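Local coordinates for glycosyl hydrolases family 2, sugar binding domain protein (PDB 6D1P) that is a beta-glucuronidase of a human gut bacterium, probably hydrolysing O-glycosidic bonds as other members of glycoside hydrolase family 2 do, at residues V202-E215 with T296-F308. Numbering follows the deposited sequence.
Sequences VHFEQIRIEATTDE and TLRTTQHFGFRHF. With GOL (glycerol), chain E.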
loop_
_atom_site.group_PDB
_atom_site.type_symbol
_atom_site.label_atom_id
_atom_site.label_comp_id
_atom_site.label_asym_id
_atom_site.label_seq_id
_atom_site.Cartn_x
_atom_site.Cartn_y
_atom_site.Cartn_z
ATOM N N VAL A 202 28.485 -31.713 16.133
ATOM C CA VAL A 202 27.881 -32.941 15.643
ATOM C C VAL A 202 26.519 -33.061 16.309
ATOM O O VAL A 202 26.395 -32.853 17.518
ATOM C CB VAL A 202 28.777 -34.163 15.920
ATOM C CG1 VAL A 202 28.032 -35.460 15.645
ATOM C CG2 VAL A 202 30.043 -34.088 15.066
ATOM N N HIS A 203 25.502 -33.387 15.516
ATOM C CA HIS A 203 24.110 -33.153 15.872
ATOM C C HIS A 203 23.246 -34.088 15.047
ATOM O O HIS A 203 23.688 -34.628 14.032
ATOM C CB HIS A 203 23.715 -31.701 15.586
ATOM C CG HIS A 203 24.102 -31.256 14.209
ATOM N ND1 HIS A 203 25.250 -30.538 13.952
ATOM C CD2 HIS A 203 23.528 -31.491 13.005
ATOM C CE1 HIS A 203 25.355 -30.329 12.652
ATOM N NE2 HIS A 203 24.322 -30.897 12.053
ATOM N N PHE A 204 22.000 -34.250 15.475
ATOM C CA PHE A 204 21.040 -34.979 14.662
ATOM C C PHE A 204 20.620 -34.118 13.480
ATOM O O PHE A 204 20.224 -32.960 13.653
ATOM C CB PHE A 204 19.818 -35.370 15.488
ATOM C CG PHE A 204 20.158 -36.035 16.779
ATOM C CD1 PHE A 204 20.715 -37.303 16.797
ATOM C CD2 PHE A 204 19.920 -35.393 17.981
ATOM C CE1 PHE A 204 21.036 -37.920 17.989
ATOM C CE2 PHE A 204 20.234 -36.008 19.186
ATOM C CZ PHE A 204 20.794 -37.273 19.188
ATOM N N GLU A 205 20.726 -34.677 12.274
ATOM C CA GLU A 205 20.194 -34.000 11.100
ATOM C C GLU A 205 18.775 -34.472 10.797
ATOM O O GLU A 205 17.856 -33.656 10.671
ATOM C CB GLU A 205 21.123 -34.214 9.900
ATOM C CG GLU A 205 21.041 -33.106 8.860
ATOM C CD GLU A 205 22.378 -32.832 8.179
ATOM O OE1 GLU A 205 23.014 -31.801 8.509
ATOM O OE2 GLU A 205 22.795 -33.646 7.322
ATOM N N GLN A 206 18.567 -35.785 10.730
ATOM C CA GLN A 206 17.259 -36.331 10.411
ATOM C C GLN A 206 17.017 -37.591 11.235
ATOM O O GLN A 206 17.945 -38.353 11.515
ATOM C CB GLN A 206 17.162 -36.628 8.909
ATOM C CG GLN A 206 15.750 -36.787 8.369
ATOM C CD GLN A 206 15.725 -36.888 6.849
ATOM O OE1 GLN A 206 14.933 -36.212 6.185
ATOM N NE2 GLN A 206 16.598 -37.738 6.289
ATOM N N ILE A 207 15.757 -37.796 11.631
ATOM C CA ILE A 207 15.347 -38.967 12.408
ATOM C C ILE A 207 14.022 -39.485 11.873
ATOM O O ILE A 207 12.952 -38.945 12.183
ATOM C CB ILE A 207 15.242 -38.647 13.915
ATOM C CG1 ILE A 207 16.629 -38.351 14.488
ATOM C CG2 ILE A 207 14.540 -39.785 14.691
ATOM C CD1 ILE A 207 16.692 -38.389 15.986
ATOM N N ARG A 208 14.082 -40.540 11.076
ATOM C CA ARG A 208 12.907 -41.091 10.417
ATOM C C ARG A 208 12.438 -42.325 11.182
ATOM O O ARG A 208 13.244 -43.200 11.519
ATOM C CB ARG A 208 13.241 -41.423 8.959
ATOM C CG ARG A 208 12.241 -42.286 8.213
ATOM C CD ARG A 208 12.961 -43.016 7.076
ATOM N NE ARG A 208 12.053 -43.516 6.050
ATOM C CZ ARG A 208 12.330 -43.484 4.750
ATOM N NH1 ARG A 208 13.483 -42.964 4.341
ATOM N NH2 ARG A 208 11.457 -43.951 3.859
ATOM N N ILE A 209 11.141 -42.387 11.471
ATOM C CA ILE A 209 10.574 -43.420 12.322
ATOM C C ILE A 209 9.387 -44.025 11.589
ATOM O O ILE A 209 8.370 -43.349 11.383
ATOM C CB ILE A 209 10.146 -42.874 13.688
ATOM C CG1 ILE A 209 11.331 -42.219 14.392
ATOM C CG2 ILE A 209 9.594 -43.991 14.554
ATOM C CD1 ILE A 209 11.015 -41.740 15.782
ATOM N N GLU A 210 9.509 -45.294 11.196
ATOM C CA GLU A 210 8.446 -46.007 10.500
ATOM C C GLU A 210 7.935 -47.124 11.407
ATOM O O GLU A 210 8.557 -48.184 11.528
ATOM C CB GLU A 210 8.934 -46.553 9.173
ATOM C CG GLU A 210 9.494 -45.498 8.229
ATOM C CD GLU A 210 9.662 -46.044 6.819
ATOM O OE1 GLU A 210 9.044 -47.087 6.507
ATOM O OE2 GLU A 210 10.406 -45.440 6.028
ATOM N N ALA A 211 6.812 -46.871 12.057
ATOM C CA ALA A 211 6.116 -47.886 12.815
ATOM C C ALA A 211 5.159 -48.606 11.877
ATOM O O ALA A 211 4.376 -47.962 11.170
ATOM C CB ALA A 211 5.359 -47.267 13.990
ATOM N N THR A 212 5.228 -49.936 11.875
ATOM C CA THR A 212 4.411 -50.781 11.018
ATOM C C THR A 212 3.685 -51.811 11.877
ATOM O O THR A 212 4.247 -52.338 12.845
ATOM C CB THR A 212 5.283 -51.465 9.945
ATOM O OG1 THR A 212 6.286 -52.260 10.585
ATOM C CG2 THR A 212 6.003 -50.426 9.113
ATOM N N THR A 213 2.425 -52.077 11.537
ATOM C CA THR A 213 1.636 -53.047 12.276
ATOM C C THR A 213 0.654 -53.710 11.322
ATOM O O THR A 213 0.253 -53.135 10.306
ATOM C CB THR A 213 0.891 -52.398 13.455
ATOM O OG1 THR A 213 0.331 -53.418 14.297
ATOM C CG2 THR A 213 -0.234 -51.518 12.949
ATOM N N ASP A 214 0.266 -54.930 11.660
ATOM C CA ASP A 214 -0.703 -55.622 10.834
ATOM C C ASP A 214 -2.107 -55.103 11.130
ATOM O O ASP A 214 -2.357 -54.433 12.135
ATOM C CB ASP A 214 -0.642 -57.118 11.090
ATOM C CG ASP A 214 -0.989 -57.444 12.509
ATOM O OD1 ASP A 214 -0.080 -57.387 13.367
ATOM O OD2 ASP A 214 -2.190 -57.671 12.774
ATOM N N GLU A 215 -3.044 -55.465 10.262
ATOM C CA GLU A 215 -4.398 -54.935 10.333
ATOM C C GLU A 215 -5.192 -55.416 11.549
ATOM O O GLU A 215 -6.373 -55.058 11.671
ATOM C CB GLU A 215 -5.157 -55.302 9.065
ATOM C CG GLU A 215 -5.463 -56.782 8.956
ATOM C CD GLU A 215 -6.524 -57.066 7.930
ATOM O OE1 GLU A 215 -6.326 -56.739 6.742
ATOM O OE2 GLU A 215 -7.574 -57.606 8.317
ATOM N N THR A 296 24.122 -32.449 26.829
ATOM C CA THR A 296 23.284 -33.506 26.281
ATOM C C THR A 296 22.345 -32.935 25.223
ATOM O O THR A 296 21.398 -32.207 25.550
ATOM C CB THR A 296 22.498 -34.185 27.393
ATOM O OG1 THR A 296 23.420 -34.761 28.323
ATOM C CG2 THR A 296 21.602 -35.270 26.834
ATOM N N LEU A 297 22.608 -33.272 23.961
ATOM C CA LEU A 297 21.663 -33.007 22.885
ATOM C C LEU A 297 20.582 -34.078 22.913
ATOM O O LEU A 297 20.876 -35.274 22.807
ATOM C CB LEU A 297 22.370 -32.988 21.533
ATOM C CG LEU A 297 21.479 -32.750 20.307
ATOM C CD1 LEU A 297 20.938 -31.323 20.284
ATOM C CD2 LEU A 297 22.228 -33.064 19.023
ATOM N N ARG A 298 19.338 -33.656 23.086
ATOM C CA ARG A 298 18.208 -34.567 23.091
ATOM C C ARG A 298 17.202 -34.133 22.041
ATOM O O ARG A 298 17.015 -32.937 21.792
ATOM C CB ARG A 298 17.516 -34.605 24.455
ATOM C CG ARG A 298 16.362 -35.597 24.531
ATOM C CD ARG A 298 15.620 -35.507 25.852
ATOM N NE ARG A 298 16.435 -34.847 26.866
ATOM C CZ ARG A 298 17.331 -35.467 27.627
ATOM N NH1 ARG A 298 17.532 -36.777 27.486
ATOM N NH2 ARG A 298 18.029 -34.772 28.517
ATOM N N THR A 299 16.554 -35.117 21.430
ATOM C CA THR A 299 15.391 -34.852 20.602
ATOM C C THR A 299 14.349 -35.919 20.877
ATOM O O THR A 299 14.663 -37.113 20.926
ATOM C CB THR A 299 15.742 -34.808 19.109
ATOM O OG1 THR A 299 14.547 -34.609 18.346
ATOM C CG2 THR A 299 16.407 -36.104 18.671
ATOM N N THR A 300 13.115 -35.478 21.066
ATOM C CA THR A 300 11.993 -36.350 21.367
ATOM C C THR A 300 11.040 -36.358 20.182
ATOM O O THR A 300 10.706 -35.298 19.641
ATOM C CB THR A 300 11.279 -35.872 22.626
ATOM O OG1 THR A 300 12.231 -35.770 23.690
ATOM C CG2 THR A 300 10.178 -36.822 23.004
ATOM N N GLN A 301 10.603 -37.547 19.786
ATOM C CA GLN A 301 9.750 -37.720 18.618
ATOM C C GLN A 301 8.559 -38.591 18.979
ATOM O O GLN A 301 8.728 -39.642 19.604
ATOM C CB GLN A 301 10.530 -38.371 17.476
ATOM C CG GLN A 301 11.766 -37.627 17.079
ATOM C CD GLN A 301 11.450 -36.506 16.133
ATOM O OE1 GLN A 301 10.569 -36.639 15.274
ATOM N NE2 GLN A 301 12.154 -35.382 16.286
ATOM N N HIS A 302 7.365 -38.173 18.571
ATOM C CA HIS A 302 6.205 -39.037 18.685
ATOM C C HIS A 302 5.989 -39.820 17.396
ATOM O O HIS A 302 6.445 -39.436 16.318
ATOM C CB HIS A 302 4.950 -38.239 19.014
ATOM C CG HIS A 302 5.048 -37.475 20.294
ATOM N ND1 HIS A 302 5.780 -36.310 20.414
ATOM C CD2 HIS A 302 4.512 -37.715 21.515
ATOM C CE1 HIS A 302 5.684 -35.862 21.654
ATOM N NE2 HIS A 302 4.922 -36.696 22.342
ATOM N N PHE A 303 5.291 -40.942 17.527
ATOM C CA PHE A 303 4.864 -41.729 16.380
ATOM C C PHE A 303 3.718 -42.625 16.832
ATOM O O PHE A 303 3.292 -42.579 17.990
ATOM C CB PHE A 303 6.028 -42.531 15.791
ATOM C CG PHE A 303 6.672 -43.468 16.768
ATOM C CD1 PHE A 303 7.676 -43.022 17.611
ATOM C CD2 PHE A 303 6.270 -44.792 16.840
ATOM C CE1 PHE A 303 8.277 -43.875 18.509
ATOM C CE2 PHE A 303 6.869 -45.665 17.732
ATOM C CZ PHE A 303 7.875 -45.206 18.572
ATOM N N GLY A 304 3.222 -43.440 15.914
ATOM C CA GLY A 304 2.028 -44.225 16.175
ATOM C C GLY A 304 1.991 -45.495 15.355
ATOM O O GLY A 304 2.494 -45.551 14.226
ATOM N N PHE A 305 1.387 -46.525 15.934
ATOM C CA PHE A 305 1.147 -47.786 15.251
ATOM C C PHE A 305 -0.265 -47.756 14.685
ATOM O O PHE A 305 -1.238 -47.651 15.432
ATOM C CB PHE A 305 1.345 -48.973 16.206
ATOM C CG PHE A 305 2.789 -49.187 16.620
ATOM C CD1 PHE A 305 3.289 -48.607 17.776
ATOM C CD2 PHE A 305 3.643 -49.951 15.843
ATOM C CE1 PHE A 305 4.607 -48.789 18.143
ATOM C CE2 PHE A 305 4.963 -50.143 16.214
ATOM C CZ PHE A 305 5.441 -49.560 17.366
ATOM N N ARG A 306 -0.382 -47.839 13.369
ATOM C CA ARG A 306 -1.701 -47.901 12.765
ATOM C C ARG A 306 -1.578 -48.576 11.412
ATOM O O ARG A 306 -0.512 -48.593 10.798
ATOM C CB ARG A 306 -2.328 -46.513 12.627
ATOM C CG ARG A 306 -1.358 -45.466 12.093
ATOM C CD ARG A 306 -1.979 -44.696 10.975
ATOM N NE ARG A 306 -1.029 -43.814 10.304
ATOM C CZ ARG A 306 -0.067 -44.223 9.479
ATOM N NH1 ARG A 306 0.113 -45.517 9.244
ATOM N NH2 ARG A 306 0.724 -43.341 8.889
ATOM N N HIS A 307 -2.687 -49.144 10.962
ATOM C CA HIS A 307 -2.731 -49.834 9.688
ATOM C C HIS A 307 -3.955 -49.339 8.950
ATOM O O HIS A 307 -5.041 -49.244 9.534
ATOM C CB HIS A 307 -2.789 -51.365 9.861
ATOM C CG HIS A 307 -2.999 -52.107 8.578
ATOM N ND1 HIS A 307 -4.211 -52.127 7.917
ATOM C CD2 HIS A 307 -2.148 -52.848 7.828
ATOM C CE1 HIS A 307 -4.095 -52.850 6.816
ATOM N NE2 HIS A 307 -2.853 -53.294 6.736
ATOM N N PHE A 308 -3.781 -49.032 7.669
ATOM C CA PHE A 308 -4.889 -48.479 6.916
ATOM C C PHE A 308 -4.784 -48.952 5.482
ATOM O O PHE A 308 -3.717 -49.351 5.015
ATOM C CB PHE A 308 -4.930 -46.941 7.001
ATOM C CG PHE A 308 -3.789 -46.258 6.306
ATOM C CD1 PHE A 308 -3.922 -45.815 4.994
ATOM C CD2 PHE A 308 -2.587 -46.040 6.966
ATOM C CE1 PHE A 308 -2.869 -45.156 4.341
ATOM C CE2 PHE A 308 -1.529 -45.400 6.327
ATOM C CZ PHE A 308 -1.675 -44.949 5.012
HETATM C C1 GOL E . 3.565 -43.267 12.091
HETATM O O1 GOL E . 3.918 -42.622 13.263
HETATM C C2 GOL E . 4.872 -43.478 11.286
HETATM O O2 GOL E . 5.889 -44.022 12.076
HETATM C C3 GOL E . 4.462 -44.429 10.149
HETATM O O3 GOL E . 5.390 -44.237 9.116
#
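Ile-209 lays its CG2 over one face of the Phe-303 ring, 3.9 Å from the ring centroid, while its CD1 fits against Gln-301 CB. Toward the N-terminal ends, Leu-297 CD2 lodges against Phe-204 CD2 at 3.4 Å, the side chains alongside each other and pointing opposite ways. Thr-299 CG2 meets Ile-207 CD1 tip to tip, 3.5 Å apart. Toward the C-terminal ends the backbones draw closer. Ala-211 CB sits over a face of the Phe-305 ring, 3.9 Å from its centroid, a small bump on a broad plate. With CG anti to its backbone N (chi1 173°), His-307 sets one ring face against Glu-215 CB, 3.6 Å from the centroid; Thr-213 O lies at the ring edge, 3.5 Å from His-307 CD2. Replacing His-307 by alanine is likely to leave Glu-215 CB without its aromatic face and open a gap beside Thr-213 O. A glycerol, probably from the crystallisation liquor, bridges the backbones: Ala-211 N and Gly-304 N donate to its O2 and O1, and O2 donates to Ile-209 O. The axes of 203-213 and 296-303 approach to 8.2 Å, their N-to-C directions 27° apart. Without direct hydrogen bonds, apolar and CH-pi packing joins these outermost strands of two beta-sandwich sheets and continues into the loops beyond.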